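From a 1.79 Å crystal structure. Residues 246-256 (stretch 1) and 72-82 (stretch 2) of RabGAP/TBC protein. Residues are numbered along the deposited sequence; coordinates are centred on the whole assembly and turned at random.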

ATOM      1  N   VAL A 246       0.884   2.584   5.801  1.00  6.85           N
ATOM      2  CA  VAL A 246       0.658   2.006   4.476  1.00  6.55           C
ATOM      3  C   VAL A 246      -0.698   1.295   4.436  1.00  3.21           C
ATOM      4  O   VAL A 246      -1.473   1.488   3.487  1.00  5.52           O
ATOM      5  CB  VAL A 246       1.754   0.993   4.077  1.00  4.66           C
ATOM      6  CG1 VAL A 246       1.436   0.350   2.721  1.00  9.66           C
ATOM      7  CG2 VAL A 246       3.125   1.626   4.011  1.00  6.10           C
ATOM      8  N   MET A 247      -0.995   0.488   5.452  1.00  5.79           N
ATOM      9  CA  MET A 247      -2.207  -0.344   5.407  1.00  9.09           C
ATOM     10  C   MET A 247      -3.463   0.506   5.407  1.00  7.02           C
ATOM     11  O   MET A 247      -4.487   0.107   4.852  1.00  4.02           O
ATOM     12  CB  MET A 247      -2.280  -1.318   6.588  1.00  5.95           C
ATOM     13  CG  MET A 247      -1.056  -2.111   6.823  1.00 14.99           C
ATOM     14  SD  MET A 247      -0.698  -3.190   5.466  1.00 12.70           S
ATOM     15  CE  MET A 247       0.709  -4.045   6.220  1.00 18.50           C
ATOM     16  N   ARG A 248      -3.406   1.695   6.000  1.00  8.30           N
ATOM     17  CA  ARG A 248      -4.563   2.570   5.924  1.00  3.65           C
ATOM     18  C   ARG A 248      -4.783   3.091   4.513  1.00  5.46           C
ATOM     19  O   ARG A 248      -5.937   3.234   4.048  1.00  7.75           O
ATOM     20  CB  ARG A 248      -4.411   3.742   6.882  1.00  7.43           C
ATOM     21  CG  ARG A 248      -4.643   3.373   8.324  1.00  7.59           C
ATOM     22  CD  ARG A 248      -6.126   3.207   8.638  1.00  9.24           C
ATOM     23  NE  ARG A 248      -6.898   4.408   8.329  1.00  8.06           N
ATOM     24  CZ  ARG A 248      -6.968   5.471   9.134  1.00  7.42           C
ATOM     25  NH1 ARG A 248      -6.341   5.466  10.313  1.00  6.64           N
ATOM     26  NH2 ARG A 248      -7.684   6.522   8.774  1.00  8.17           N
ATOM     27  N   THR A 249      -3.704   3.366   3.801  1.00  1.37           N
ATOM     28  CA  THR A 249      -3.848   3.722   2.383  1.00  3.70           C
ATOM     29  C   THR A 249      -4.461   2.536   1.613  1.00  4.81           C
ATOM     30  O   THR A 249      -5.324   2.700   0.728  1.00  5.53           O
ATOM     31  CB  THR A 249      -2.517   4.154   1.708  1.00  6.03           C
ATOM     32  OG1 THR A 249      -1.689   3.029   1.412  1.00  6.12           O
ATOM     33  CG2 THR A 249      -1.735   5.157   2.556  1.00  4.56           C
ATOM     34  N   TRP A 250      -4.041   1.343   1.981  1.00  3.07           N
ATOM     35  CA  TRP A 250      -4.511   0.138   1.300  1.00  6.30           C
ATOM     36  C   TRP A 250      -5.974  -0.151   1.611  1.00  5.78           C
ATOM     37  O   TRP A 250      -6.748  -0.585   0.718  1.00  4.32           O
ATOM     38  CB  TRP A 250      -3.629  -1.049   1.699  1.00  7.83           C
ATOM     39  CG  TRP A 250      -2.238  -1.049   1.044  1.00  6.40           C
ATOM     40  CD1 TRP A 250      -1.615   0.010   0.365  1.00  4.58           C
ATOM     41  CD2 TRP A 250      -1.320  -2.151   0.997  1.00  5.87           C
ATOM     42  NE1 TRP A 250      -0.376  -0.409  -0.095  1.00  7.99           N
ATOM     43  CE2 TRP A 250      -0.169  -1.717   0.294  1.00  6.60           C
ATOM     44  CE3 TRP A 250      -1.364  -3.476   1.475  1.00  5.28           C
ATOM     45  CZ2 TRP A 250       0.940  -2.561   0.063  1.00  6.74           C
ATOM     46  CZ3 TRP A 250      -0.245  -4.312   1.243  1.00  5.39           C
ATOM     47  CH2 TRP A 250       0.876  -3.845   0.537  1.00  4.45           C
ATOM     48  N   ASP A 251      -6.376   0.093   2.857  1.00  3.55           N
ATOM     49  CA  ASP A 251      -7.809   0.010   3.225  1.00  4.01           C
ATOM     50  C   ASP A 251      -8.664   0.720   2.182  1.00  5.22           C
ATOM     51  O   ASP A 251      -9.575   0.160   1.610  1.00  5.74           O
ATOM     52  CB  ASP A 251      -8.121   0.632   4.590  1.00  3.63           C
ATOM     53  CG  ASP A 251      -7.527  -0.152   5.771  1.00  7.40           C
ATOM     54  OD1 ASP A 251      -7.195  -1.328   5.585  1.00  3.88           O
ATOM     55  OD2 ASP A 251      -7.425   0.421   6.893  1.00  2.93           O
ATOM     56  N   SER A 252      -8.370   1.985   1.942  1.00  7.77           N
ATOM     57  CA  SER A 252      -9.170   2.741   0.979  1.00  4.42           C
ATOM     58  C   SER A 252      -8.866   2.404  -0.486  1.00  8.03           C
ATOM     59  O   SER A 252      -9.762   2.475  -1.329  1.00  6.31           O
ATOM     60  CB  SER A 252      -8.999   4.226   1.234  1.00  6.06           C
ATOM     61  OG  SER A 252      -9.707   4.552   2.441  1.00  7.93           O
ATOM     62  N   LEU A 253      -7.628   2.040  -0.797  1.00  4.83           N
ATOM     63  CA  LEU A 253      -7.281   1.635  -2.158  1.00  5.55           C
ATOM     64  C   LEU A 253      -8.112   0.439  -2.616  1.00 11.66           C
ATOM     65  O   LEU A 253      -8.580   0.374  -3.765  1.00  8.71           O
ATOM     66  CB  LEU A 253      -5.794   1.269  -2.264  1.00  5.61           C
ATOM     67  CG  LEU A 253      -5.308   0.699  -3.607  1.00  3.80           C
ATOM     68  CD1 LEU A 253      -5.477   1.735  -4.731  1.00  4.65           C
ATOM     69  CD2 LEU A 253      -3.866   0.203  -3.541  1.00  8.28           C
ATOM     70  N   PHE A 254      -8.247  -0.531  -1.723  1.00  6.37           N
ATOM     71  CA  PHE A 254      -8.949  -1.778  -2.042  1.00  7.36           C
ATOM     72  C   PHE A 254     -10.462  -1.598  -2.052  1.00  8.32           C
ATOM     73  O   PHE A 254     -11.172  -2.521  -2.408  1.00 11.49           O
ATOM     74  CB  PHE A 254      -8.578  -2.904  -1.034  1.00 10.91           C
ATOM     75  CG  PHE A 254      -7.128  -3.363  -1.139  1.00  7.29           C
ATOM     76  CD1 PHE A 254      -6.531  -3.538  -2.379  1.00  9.92           C
ATOM     77  CD2 PHE A 254      -6.367  -3.595  -0.015  1.00  5.44           C
ATOM     78  CE1 PHE A 254      -5.207  -3.932  -2.479  1.00 13.73           C
ATOM     79  CE2 PHE A 254      -5.044  -3.971  -0.127  1.00  4.62           C
ATOM     80  CZ  PHE A 254      -4.476  -4.139  -1.354  1.00 12.86           C
ATOM     81  N   TYR A 255     -10.949  -0.416  -1.686  1.00  6.20           N
ATOM     82  CA  TYR A 255     -12.391  -0.126  -1.742  1.00 10.71           C
ATOM     83  C   TYR A 255     -12.760   0.969  -2.750  1.00 14.52           C
ATOM     84  O   TYR A 255     -13.720   0.832  -3.511  1.00 12.00           O
ATOM     85  CB  TYR A 255     -12.886   0.272  -0.362  1.00 10.02           C
ATOM     86  CG  TYR A 255     -14.370   0.483  -0.350  1.00 11.58           C
ATOM     87  CD1 TYR A 255     -15.235  -0.589  -0.217  1.00 24.23           C
ATOM     88  CD2 TYR A 255     -14.902   1.749  -0.453  1.00 13.39           C
ATOM     89  CE1 TYR A 255     -16.598  -0.402  -0.209  1.00 24.67           C
ATOM     90  CE2 TYR A 255     -16.267   1.944  -0.447  1.00 14.20           C
ATOM     91  CZ  TYR A 255     -17.095   0.870  -0.315  1.00 18.31           C
ATOM     92  OH  TYR A 255     -18.440   1.091  -0.302  1.00 28.89           O
ATOM     93  N   GLU A 256     -11.992   2.054  -2.763  1.00  9.71           N
ATOM     94  CA  GLU A 256     -12.313   3.204  -3.600  1.00 12.02           C
ATOM     95  C   GLU A 256     -11.565   3.205  -4.927  1.00 14.34           C
ATOM     96  O   GLU A 256     -11.987   3.869  -5.862  1.00 11.99           O
ATOM     97  CB  GLU A 256     -11.983   4.501  -2.851  1.00 10.36           C
ATOM     98  CG  GLU A 256     -12.745   4.677  -1.570  1.00 14.06           C
ATOM     99  CD  GLU A 256     -12.611   6.056  -1.007  1.00 17.12           C
ATOM    100  OE1 GLU A 256     -12.621   7.045  -1.779  1.00 14.75           O
ATOM    101  OE2 GLU A 256     -12.505   6.146   0.219  1.00 13.32           O
TER
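Stretch 2 72-82: LRNWVWMETSG

Stretch 2 packs as a helix alongside the helix of stretch 1, in a contact built around the indole of Trp77 and anchored by the buried carboxylate of Asp251. Residues 73-80 are helical, with Leu72 as the N-cap, and their axis runs in nearly the same direction as that of 246-256, at an angle of 30° and a closest approach of 8.9 Å. The backbones come close near the C-terminal ends, where the CA atoms of Phe254 and Ser81 lie 4.8 Å apart. Beyond this point Gly82 leaves helical geometry with a positive phi.

Trp77 (chi1 m) sets its CA-to-CB bond sideways, but its ring reaches across and fits as a knob among Met247, Trp250, Asp251 and Phe254. Phe254 directs its edge at the indole face, with CD2 3.5 Å from Trp77 CD2. At the far rim of the indole, Trp77 CH2 meets both Met247 SD and Trp250 CE3 at 3.6 Å; the sulfur lies at the ring edge.

Asp251 holds this arrangement through polar bonds. Its OD1 accepts a hydrogen bond from Trp77 NE1 (2.8 Å) and another from Arg73 NE (3.0 Å), while Arg73 NH2 binds Asp251 OD2 at 2.9 Å. The two nearly straight bonds from Arg73 form a bidentate salt bridge, with the carboxylate at the edge of the guanidinium. One face of that group is covered by Met247, whose CB lies 3.4 Å from Arg73 CZ.

One turn beyond Trp77, Thr80 points toward stretch 1 and places CG2 3.6 Å from Tyr255 CD1, at the edge of the phenol ring. A water links the helices here, donating to Asp251 O (3.0 Å) and hydrogen-bonding with Thr80 OG1 (2.9 Å). Alongside, Ser81 CA makes a CA-H...O contact with Phe254 O at 3.5 Å.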

ATOM      1  N   LEU A  72      -9.144  -7.589  10.947  1.00  2.11           N
ATOM      2  CA  LEU A  72     -10.134  -7.772   9.891  1.00  8.27           C
ATOM      3  C   LEU A  72      -9.657  -7.456   8.502  1.00  4.22           C
ATOM      4  O   LEU A  72     -10.470  -7.425   7.588  1.00  5.55           O
ATOM      5  CB  LEU A  72     -11.377  -6.904  10.160  1.00  6.29           C
ATOM      6  CG  LEU A  72     -12.169  -7.274  11.416  1.00 12.49           C
ATOM      7  CD1 LEU A  72     -13.435  -6.429  11.508  1.00 14.50           C
ATOM      8  CD2 LEU A  72     -12.550  -8.764  11.389  1.00  5.62           C
ATOM      9  N   ARG A  73      -8.371  -7.173   8.296  1.00  5.31           N
ATOM     10  CA  ARG A  73      -8.045  -6.696   6.973  1.00  3.77           C
ATOM     11  C   ARG A  73      -8.193  -7.858   5.981  1.00 10.37           C
ATOM     12  O   ARG A  73      -8.619  -7.644   4.878  1.00  8.63           O
ATOM     13  CB  ARG A  73      -6.682  -6.059   6.940  1.00  5.47           C
ATOM     14  CG  ARG A  73      -6.727  -4.703   7.517  1.00  4.36           C
ATOM     15  CD  ARG A  73      -5.357  -4.026   7.573  1.00  5.75           C
ATOM     16  NE  ARG A  73      -5.540  -2.592   7.710  1.00  3.99           N
ATOM     17  CZ  ARG A  73      -4.971  -1.815   8.610  1.00  3.31           C
ATOM     18  NH1 ARG A  73      -4.049  -2.274   9.474  1.00  6.33           N
ATOM     19  NH2 ARG A  73      -5.280  -0.529   8.615  1.00  9.15           N
ATOM     20  N   ASN A  74      -7.884  -9.085   6.390  1.00  8.99           N
ATOM     21  CA  ASN A  74      -8.061 -10.215   5.474  1.00  7.27           C
ATOM     22  C   ASN A  74      -9.536 -10.259   5.072  1.00  9.15           C
ATOM     23  O   ASN A  74      -9.840 -10.260   3.906  1.00  7.20           O
ATOM     24  CB  ASN A  74      -7.583 -11.526   6.127  1.00 13.35           C
ATOM     25  CG  ASN A  74      -7.482 -12.686   5.137  1.00 17.76           C
ATOM     26  OD1 ASN A  74      -8.192 -12.733   4.161  1.00 21.97           O
ATOM     27  ND2 ASN A  74      -6.603 -13.636   5.417  1.00 15.41           N
ATOM     28  N   TRP A  75     -10.433 -10.221   6.050  1.00  5.33           N
ATOM     29  CA  TRP A  75     -11.879 -10.279   5.796  1.00  6.43           C
ATOM     30  C   TRP A  75     -12.347  -9.171   4.834  1.00  9.11           C
ATOM     31  O   TRP A  75     -13.006  -9.419   3.809  1.00 10.23           O
ATOM     32  CB  TRP A  75     -12.646 -10.187   7.134  1.00 10.12           C
ATOM     33  CG  TRP A  75     -14.126 -10.305   6.998  1.00  9.18           C
ATOM     34  CD1 TRP A  75     -14.817 -11.326   6.421  1.00 15.60           C
ATOM     35  CD2 TRP A  75     -15.115  -9.367   7.468  1.00  7.74           C
ATOM     36  NE1 TRP A  75     -16.175 -11.087   6.499  1.00 19.19           N
ATOM     37  CE2 TRP A  75     -16.379  -9.889   7.133  1.00 15.08           C
ATOM     38  CE3 TRP A  75     -15.049  -8.155   8.138  1.00  8.98           C
ATOM     39  CZ2 TRP A  75     -17.562  -9.227   7.452  1.00 17.00           C
ATOM     40  CZ3 TRP A  75     -16.211  -7.494   8.436  1.00 12.86           C
ATOM     41  CH2 TRP A  75     -17.451  -8.030   8.105  1.00 12.38           C
ATOM     42  N   VAL A  76     -12.023  -7.934   5.179  1.00  8.66           N
ATOM     43  CA  VAL A  76     -12.492  -6.795   4.401  1.00  5.50           C
ATOM     44  C   VAL A  76     -11.772  -6.642   3.065  1.00  6.93           C
ATOM     45  O   VAL A  76     -12.402  -6.396   2.057  1.00  7.00           O
ATOM     46  CB  VAL A  76     -12.321  -5.492   5.200  1.00  4.92           C
ATOM     47  CG1 VAL A  76     -12.798  -4.297   4.402  1.00 11.51           C
ATOM     48  CG2 VAL A  76     -13.065  -5.579   6.528  1.00  8.02           C
ATOM     49  N   TRP A  77     -10.442  -6.710   3.064  1.00  5.20           N
ATOM     50  CA  TRP A  77      -9.719  -6.526   1.819  1.00  6.77           C
ATOM     51  C   TRP A  77     -10.098  -7.536   0.766  1.00  4.31           C
ATOM     52  O   TRP A  77     -10.217  -7.202  -0.395  1.00  7.65           O
ATOM     53  CB  TRP A  77      -8.235  -6.640   2.027  1.00  1.94           C
ATOM     54  CG  TRP A  77      -7.617  -5.499   2.715  1.00  3.95           C
ATOM     55  CD1 TRP A  77      -8.242  -4.368   3.188  1.00  4.97           C
ATOM     56  CD2 TRP A  77      -6.229  -5.354   3.029  1.00  5.21           C
ATOM     57  NE1 TRP A  77      -7.317  -3.541   3.794  1.00  2.04           N
ATOM     58  CE2 TRP A  77      -6.081  -4.136   3.716  1.00  3.93           C
ATOM     59  CE3 TRP A  77      -5.108  -6.160   2.842  1.00  5.58           C
ATOM     60  CZ2 TRP A  77      -4.840  -3.684   4.163  1.00  7.45           C
ATOM     61  CZ3 TRP A  77      -3.883  -5.716   3.294  1.00  9.24           C
ATOM     62  CH2 TRP A  77      -3.753  -4.481   3.943  1.00  5.42           C
ATOM     63  N   MET A  78     -10.195  -8.789   1.178  1.00  4.84           N
ATOM     64  CA  MET A  78     -10.429  -9.867   0.218  1.00  4.71           C
ATOM     65  C   MET A  78     -11.808  -9.722  -0.421  1.00 11.94           C
ATOM     66  O   MET A  78     -11.995 -10.049  -1.588  1.00  8.22           O
ATOM     67  CB  MET A  78     -10.284 -11.222   0.870  1.00  6.16           C
ATOM     68  CG  MET A  78      -8.854 -11.582   1.312  1.00 13.07           C
ATOM     69  SD  MET A  78      -7.610 -11.673   0.008  1.00 12.43           S
ATOM     70  CE  MET A  78      -8.158 -13.126  -0.894  1.00  8.55           C
ATOM     71  N   GLU A  79     -12.760  -9.190   0.331  1.00  7.76           N
ATOM     72  CA  GLU A  79     -14.094  -8.924  -0.224  1.00  9.98           C
ATOM     73  C   GLU A  79     -14.170  -7.619  -1.045  1.00  8.84           C
ATOM     74  O   GLU A  79     -14.552  -7.630  -2.219  1.00 11.69           O
ATOM     75  CB  GLU A  79     -15.125  -8.874   0.911  1.00 17.22           C
ATOM     76  CG  GLU A  79     -16.562  -8.594   0.453  1.00 20.81           C
ATOM     77  CD  GLU A  79     -17.124  -9.694  -0.418  1.00 28.25           C
ATOM     78  OE1 GLU A  79     -16.526 -10.793  -0.461  1.00 20.83           O
ATOM     79  OE2 GLU A  79     -18.161  -9.456  -1.071  1.00 26.12           O
ATOM     80  N   THR A  80     -13.796  -6.482  -0.461  1.00  8.89           N
ATOM     81  CA  THR A  80     -13.912  -5.235  -1.217  1.00  5.28           C
ATOM     82  C   THR A  80     -13.016  -5.192  -2.474  1.00  9.72           C
ATOM     83  O   THR A  80     -13.366  -4.537  -3.442  1.00  9.13           O
ATOM     84  CB  THR A  80     -13.573  -3.996  -0.344  1.00 13.82           C
ATOM     85  OG1 THR A  80     -12.229  -4.084   0.132  1.00  8.78           O
ATOM     86  CG2 THR A  80     -14.474  -3.905   0.842  1.00  6.48           C
ATOM     87  N   SER A  81     -11.875  -5.879  -2.477  1.00  9.75           N
ATOM     88  CA  SER A  81     -10.970  -5.803  -3.640  1.00  5.54           C
ATOM     89  C   SER A  81     -11.528  -6.607  -4.797  1.00  9.95           C
ATOM     90  O   SER A  81     -11.077  -6.492  -5.911  1.00  9.27           O
ATOM     91  CB  SER A  81      -9.598  -6.365  -3.340  1.00  7.17           C
ATOM     92  OG  SER A  81      -9.725  -7.755  -3.014  1.00  9.58           O
ATOM     93  N   GLY A  82     -12.461  -7.484  -4.493  1.00 10.67           N
ATOM     94  CA  GLY A  82     -12.933  -8.439  -5.460  1.00 14.50           C
ATOM     95  C   GLY A  82     -12.118  -9.714  -5.544  1.00 16.45           C
ATOM     96  O   GLY A  82     -12.405 -10.570  -6.380  1.00 10.76           O
TER
HETATM   97  O   HOH W   1     -10.946  -2.439   2.096  1.00  8.81           O